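Local structure of SusD superfamily protein (Bacteroides fragilis, 3L22) at residues Y70-G75 against I415-S420; I279-G284 against A301-K306. The protein probably binds glycans at the bacterial outer membrane as a SusD-type lipoprotein and can also bind zinc ions. All coordinates share one frame; numbering follows the deposited sequence.

Contact 1: Y70-G75 against I415-S420; sequences YNMNVG and INVGPS. With ACT (acetate ion), chain M.
At the Schellman motif that ends helix 67-70, M72 turns its side chain onto I415 and V417 of strand 414-417, the second strand of a two-stranded antiparallel hairpin with strand 406-409. Selenomethionine M72 leaves the helix with positive phi (58°), and its CB points toward the hairpin. M72 CG lies 3.7 Å from I415 CG2, and M72 CB lies 3.9 Å from V417 CG2. In V417, CG1 is anti to the backbone N (chi1 -176°), which leaves CG2, beside that N, to face M72. M72 thus bridges two residues whose side chains leave the same side of the strand, while N416 between them points away. F406 and K408 of the partner strand also touch M72, so both strands of the hairpin rest on this helix end.

I415 reaches further back along the chain with its other branch. I415 CD1 comes within 3.7 Å of N71 OD1 and 3.8 Å of Y70 O, and it approaches the Y70 ring obliquely, 4.0 Å from CE2. K408 donates from NZ to Y70 O and also makes a cation-pi contact with the Y70 ring. Beyond the strand, S420 N donates to OXT of an acetate, probably from the crystallisation liquor, at 2.9 Å and 165°.

Contact 2: I279-G284 against A301-K306; sequences IDTKSG and AFKGEK. With EDO (1,2-ethanediol), chain Y.
I279 and T281 meet K303 where an Asx motif following strand 277-279 comes up against the end of helix 297-302. The contact is small and made by van der Waals touches. I279 points toward the helix end, and its CD1 settles 3.8 Å from K303 CA and 3.9 Å from F302 O, so a single methyl covers the backbone just where K303 leaves helical geometry. With CG anti to the backbone N (chi1 -177°) and the next two torsions also extended, K303 runs past I279 to bring CE within 4.1 Å of T281 CG2, the two side chains crossing obliquely.

Polar interactions act within or beside the segments. D280 OD1 accepts from S283 N at 3.0 Å, the donor above the carboxylate plane, which makes the Asx motif; G284 N to D280 O closes the backbone turn, and a weak T281 N to I279 O bond fits an inverse gamma turn at D280. T281 OG1 is hydrogen-bonded to D307 OD2, and the backbone of D307 is hydrogen-bonded to that of I279.

On the helix side the ring of F302 leads away from the turn and meets Y240. A301 CB sits 3.5 Å above the centre of one face. A 1,2-ethanediol, probably from the crystallisation liquor, donates from O1 to A301 O, is also bonded to M310 O, and places C1 at the ring edge, 3.5 Å from F302 CE1.

Both segments of contact 2, themselves separated by 16 residues, fall within the 339 residues that separate those of contact 1. The centres of the two contacts are about 23 Å apart; their nearest atoms come to about 4 Å without touching. The 406-409/414-417 hairpin links the two places: its strand 414-417 makes contact 1, while V409 O accepts a hydrogen bond from S283 OG of contact 2. Contact 2 lies away from the zinc-binding residues. Contact 1 is closer to them: the I415 side chain is about 8 Å from a bound zinc ion, and the V417 side chain about 6 Å from that of H405, a zinc-binding residue whose ion is not bound to this chain in the model.

Contact 1: Y70-G75 against I415-S420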
loop_
_atom_site.group_PDB
_atom_site.type_symbol
_atom_site.label_atom_id
_atom_site.label_comp_id
_atom_site.label_asym_id
_atom_site.label_seq_id
_atom_site.Cartn_x
_atom_site.Cartn_y
_atom_site.Cartn_z
ATOM N N TYR A 70 9.196 12.986 3.790
ATOM C CA TYR A 70 10.100 12.934 2.638
ATOM C C TYR A 70 11.568 13.004 3.065
ATOM O O TYR A 70 12.414 12.264 2.567
ATOM C CB TYR A 70 9.827 14.055 1.625
ATOM C CG TYR A 70 10.855 13.985 0.481
ATOM C CD1 TYR A 70 10.762 12.991 -0.506
ATOM C CD2 TYR A 70 11.928 14.878 0.412
ATOM C CE1 TYR A 70 11.728 12.874 -1.515
ATOM C CE2 TYR A 70 12.894 14.781 -0.605
ATOM C CZ TYR A 70 12.792 13.775 -1.558
ATOM O OH TYR A 70 13.738 13.675 -2.550
ATOM N N ASN A 71 11.835 13.910 3.998
ATOM C CA ASN A 71 13.176 14.131 4.530
ATOM C C ASN A 71 13.619 13.113 5.567
ATOM O O ASN A 71 14.710 13.236 6.126
ATOM C CB ASN A 71 13.248 15.534 5.119
ATOM C CG ASN A 71 13.313 16.606 4.070
ATOM O OD1 ASN A 71 13.748 16.380 2.934
ATOM N ND2 ASN A 71 12.931 17.822 4.465
HETATM N N MSE A 72 12.805 12.097 5.818
HETATM C CA MSE A 72 13.187 11.014 6.738
HETATM C C MSE A 72 13.499 11.610 8.112
HETATM O O MSE A 72 14.510 11.300 8.734
HETATM C CB MSE A 72 14.368 10.186 6.206
HETATM C CG MSE A 72 14.193 9.692 4.810
HETATM SE SE MSE A 72 12.666 8.506 4.557
HETATM C CE MSE A 72 13.344 6.934 5.480
ATOM N N ASN A 73 12.579 12.450 8.581
ATOM C CA ASN A 73 12.798 13.217 9.781
ATOM C C ASN A 73 11.575 13.208 10.697
ATOM O O ASN A 73 11.389 14.133 11.450
ATOM C CB ASN A 73 13.171 14.654 9.406
ATOM C CG ASN A 73 13.785 15.426 10.562
ATOM O OD1 ASN A 73 14.626 14.903 11.280
ATOM N ND2 ASN A 73 13.359 16.672 10.749
ATOM N N VAL A 74 10.772 12.154 10.656
ATOM C CA VAL A 74 9.521 12.126 11.411
ATOM C C VAL A 74 9.807 11.795 12.873
ATOM O O VAL A 74 10.553 10.830 13.169
ATOM C CB VAL A 74 8.495 11.128 10.829
ATOM C CG1 VAL A 74 7.357 10.928 11.816
ATOM C CG2 VAL A 74 7.982 11.651 9.476
ATOM N N GLY A 75 9.250 12.629 13.763
ATOM C CA GLY A 75 9.401 12.506 15.212
ATOM C C GLY A 75 8.100 12.111 15.897
ATOM O O GLY A 75 7.100 11.813 15.240
ATOM N N ILE A 415 19.883 12.701 0.981
ATOM C CA ILE A 415 19.318 11.887 2.013
ATOM C C ILE A 415 19.835 10.470 1.842
ATOM O O ILE A 415 19.793 9.915 0.744
ATOM C CB ILE A 415 17.779 11.924 1.941
ATOM C CG1 ILE A 415 17.294 13.353 2.225
ATOM C CG2 ILE A 415 17.128 10.969 2.968
ATOM C CD1 ILE A 415 15.886 13.627 1.711
ATOM N N ASN A 416 20.389 9.906 2.909
ATOM C CA ASN A 416 20.951 8.554 2.879
ATOM C C ASN A 416 20.745 7.922 4.242
ATOM O O ASN A 416 21.530 8.154 5.183
ATOM C CB ASN A 416 22.450 8.590 2.481
ATOM C CG ASN A 416 23.040 7.180 2.246
ATOM O OD1 ASN A 416 22.404 6.182 2.509
ATOM N ND2 ASN A 416 24.260 7.123 1.761
ATOM N N VAL A 417 19.667 7.153 4.361
ATOM C CA VAL A 417 19.244 6.603 5.645
ATOM C C VAL A 417 19.126 5.099 5.502
ATOM O O VAL A 417 18.439 4.589 4.600
ATOM C CB VAL A 417 17.903 7.230 6.111
ATOM C CG1 VAL A 417 17.501 6.707 7.531
ATOM C CG2 VAL A 417 18.022 8.744 6.131
ATOM N N GLY A 418 19.819 4.388 6.377
ATOM C CA GLY A 418 19.866 2.925 6.341
ATOM C C GLY A 418 19.333 2.281 7.599
ATOM O O GLY A 418 19.022 2.970 8.568
ATOM N N PRO A 419 19.240 0.948 7.599
ATOM C CA PRO A 419 18.562 0.289 8.705
ATOM C C PRO A 419 19.197 0.458 10.075
ATOM O O PRO A 419 18.478 0.282 11.041
ATOM C CB PRO A 419 18.537 -1.191 8.298
ATOM C CG PRO A 419 18.851 -1.233 6.896
ATOM C CD PRO A 419 19.607 -0.001 6.541
ATOM N N SER A 420 20.488 0.815 10.176
ATOM C CA SER A 420 21.102 1.100 11.472
ATOM C C SER A 420 20.815 2.508 11.983
ATOM O O SER A 420 21.131 2.807 13.109
ATOM C CB SER A 420 22.604 0.879 11.416
ATOM O OG SER A 420 22.862 -0.474 11.129
HETATM C C ACT M . 23.178 0.289 7.499
HETATM O O ACT M . 24.063 0.659 6.663
HETATM O OXT ACT M . 22.456 1.224 8.030
HETATM C CH3 ACT M . 23.041 -1.179 7.839
#

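Contact 2: I279-G284 against A301-K306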
loop_
_atom_site.group_PDB
_atom_site.type_symbol
_atom_site.label_atom_id
_atom_site.label_comp_id
_atom_site.label_asym_id
_atom_site.label_seq_id
_atom_site.Cartn_x
_atom_site.Cartn_y
_atom_site.Cartn_z
ATOM N N ILE A 279 7.780 14.758 -9.754
ATOM C CA ILE A 279 8.574 13.613 -10.159
ATOM C C ILE A 279 10.043 13.954 -9.884
ATOM O O ILE A 279 10.480 15.065 -10.210
ATOM C CB ILE A 279 8.438 13.332 -11.647
ATOM C CG1 ILE A 279 6.975 13.013 -12.023
ATOM C CG2 ILE A 279 9.410 12.163 -12.070
ATOM C CD1 ILE A 279 6.740 13.010 -13.515
ATOM N N ASP A 280 10.797 13.025 -9.274
ATOM C CA ASP A 280 12.265 13.183 -9.146
ATOM C C ASP A 280 12.945 12.827 -10.456
ATOM O O ASP A 280 13.360 11.666 -10.682
ATOM C CB ASP A 280 12.842 12.345 -8.002
ATOM C CG ASP A 280 14.307 12.680 -7.710
ATOM O OD1 ASP A 280 15.003 13.258 -8.581
ATOM O OD2 ASP A 280 14.741 12.388 -6.576
ATOM N N THR A 281 13.087 13.830 -11.313
ATOM C CA THR A 281 13.706 13.612 -12.610
ATOM C C THR A 281 15.237 13.762 -12.545
ATOM O O THR A 281 15.898 13.426 -13.489
ATOM C CB THR A 281 13.162 14.555 -13.664
ATOM O OG1 THR A 281 13.350 15.893 -13.199
ATOM C CG2 THR A 281 11.677 14.270 -13.936
ATOM N N LYS A 282 15.806 14.258 -11.446
ATOM C CA LYS A 282 17.274 14.317 -11.334
ATOM C C LYS A 282 17.882 12.937 -11.044
ATOM O O LYS A 282 18.901 12.593 -11.591
ATOM C CB LYS A 282 17.677 15.303 -10.223
ATOM C CG LYS A 282 19.206 15.429 -10.015
ATOM C CD LYS A 282 19.595 16.201 -8.752
ATOM C CE LYS A 282 21.143 16.081 -8.434
ATOM N NZ LYS A 282 22.179 16.551 -9.436
ATOM N N SER A 283 17.251 12.165 -10.167
ATOM C CA SER A 283 17.841 10.969 -9.588
ATOM C C SER A 283 16.925 9.768 -9.405
ATOM O O SER A 283 17.414 8.708 -9.008
ATOM C CB SER A 283 18.370 11.321 -8.180
ATOM O OG SER A 283 19.351 12.337 -8.242
ATOM N N GLY A 284 15.611 9.922 -9.605
ATOM C CA GLY A 284 14.660 8.836 -9.407
ATOM C C GLY A 284 14.490 8.007 -10.675
ATOM O O GLY A 284 15.238 8.163 -11.620
ATOM N N ALA A 301 1.683 9.418 -20.712
ATOM C CA ALA A 301 0.477 9.741 -19.919
ATOM C C ALA A 301 0.812 10.560 -18.684
ATOM O O ALA A 301 0.078 11.479 -18.345
ATOM C CB ALA A 301 -0.289 8.445 -19.502
ATOM N N PHE A 302 1.914 10.230 -18.015
ATOM C CA PHE A 302 2.117 10.710 -16.644
ATOM C C PHE A 302 3.303 11.638 -16.380
ATOM O O PHE A 302 3.351 12.249 -15.290
ATOM C CB PHE A 302 2.226 9.518 -15.684
ATOM C CG PHE A 302 1.138 8.512 -15.850
ATOM C CD1 PHE A 302 -0.188 8.896 -15.876
ATOM C CD2 PHE A 302 1.444 7.172 -15.959
ATOM C CE1 PHE A 302 -1.196 7.944 -16.048
ATOM C CE2 PHE A 302 0.449 6.224 -16.082
ATOM C CZ PHE A 302 -0.855 6.605 -16.163
ATOM N N LYS A 303 4.254 11.741 -17.316
ATOM C CA LYS A 303 5.405 12.624 -17.093
ATOM C C LYS A 303 5.025 14.016 -17.576
ATOM O O LYS A 303 5.163 14.342 -18.734
ATOM C CB LYS A 303 6.680 12.099 -17.771
ATOM C CG LYS A 303 7.937 12.964 -17.504
ATOM C CD LYS A 303 9.191 12.319 -18.025
ATOM C CE LYS A 303 10.449 13.095 -17.649
ATOM N NZ LYS A 303 10.508 14.394 -18.350
ATOM N N GLY A 304 4.543 14.846 -16.670
ATOM C CA GLY A 304 4.003 16.148 -17.047
ATOM C C GLY A 304 5.068 17.215 -17.274
ATOM O O GLY A 304 6.239 17.069 -16.873
ATOM N N GLU A 305 4.644 18.290 -17.924
ATOM C CA GLU A 305 5.385 19.548 -18.017
ATOM C C GLU A 305 5.726 19.983 -16.594
ATOM O O GLU A 305 4.861 19.840 -15.685
ATOM C CB GLU A 305 4.509 20.638 -18.689
ATOM C CG GLU A 305 4.196 20.417 -20.210
ATOM C CD GLU A 305 3.385 21.555 -20.856
ATOM O OE1 GLU A 305 3.459 22.717 -20.391
ATOM O OE2 GLU A 305 2.669 21.282 -21.848
ATOM N N LYS A 306 6.938 20.478 -16.384
ATOM C CA LYS A 306 7.419 20.983 -15.105
ATOM C C LYS A 306 7.522 19.871 -14.071
ATOM O O LYS A 306 7.534 20.156 -12.875
ATOM C CB LYS A 306 6.533 22.133 -14.577
ATOM C CG LYS A 306 6.002 23.172 -15.649
ATOM C CD LYS A 306 6.754 24.493 -15.643
ATOM C CE LYS A 306 6.094 25.584 -16.547
HETATM C C1 EDO Y . -3.442 10.354 -17.312
HETATM O O1 EDO Y . -3.057 11.225 -18.415
HETATM C C2 EDO Y . -4.857 10.525 -16.726
HETATM O O2 EDO Y . -4.830 10.571 -15.279
#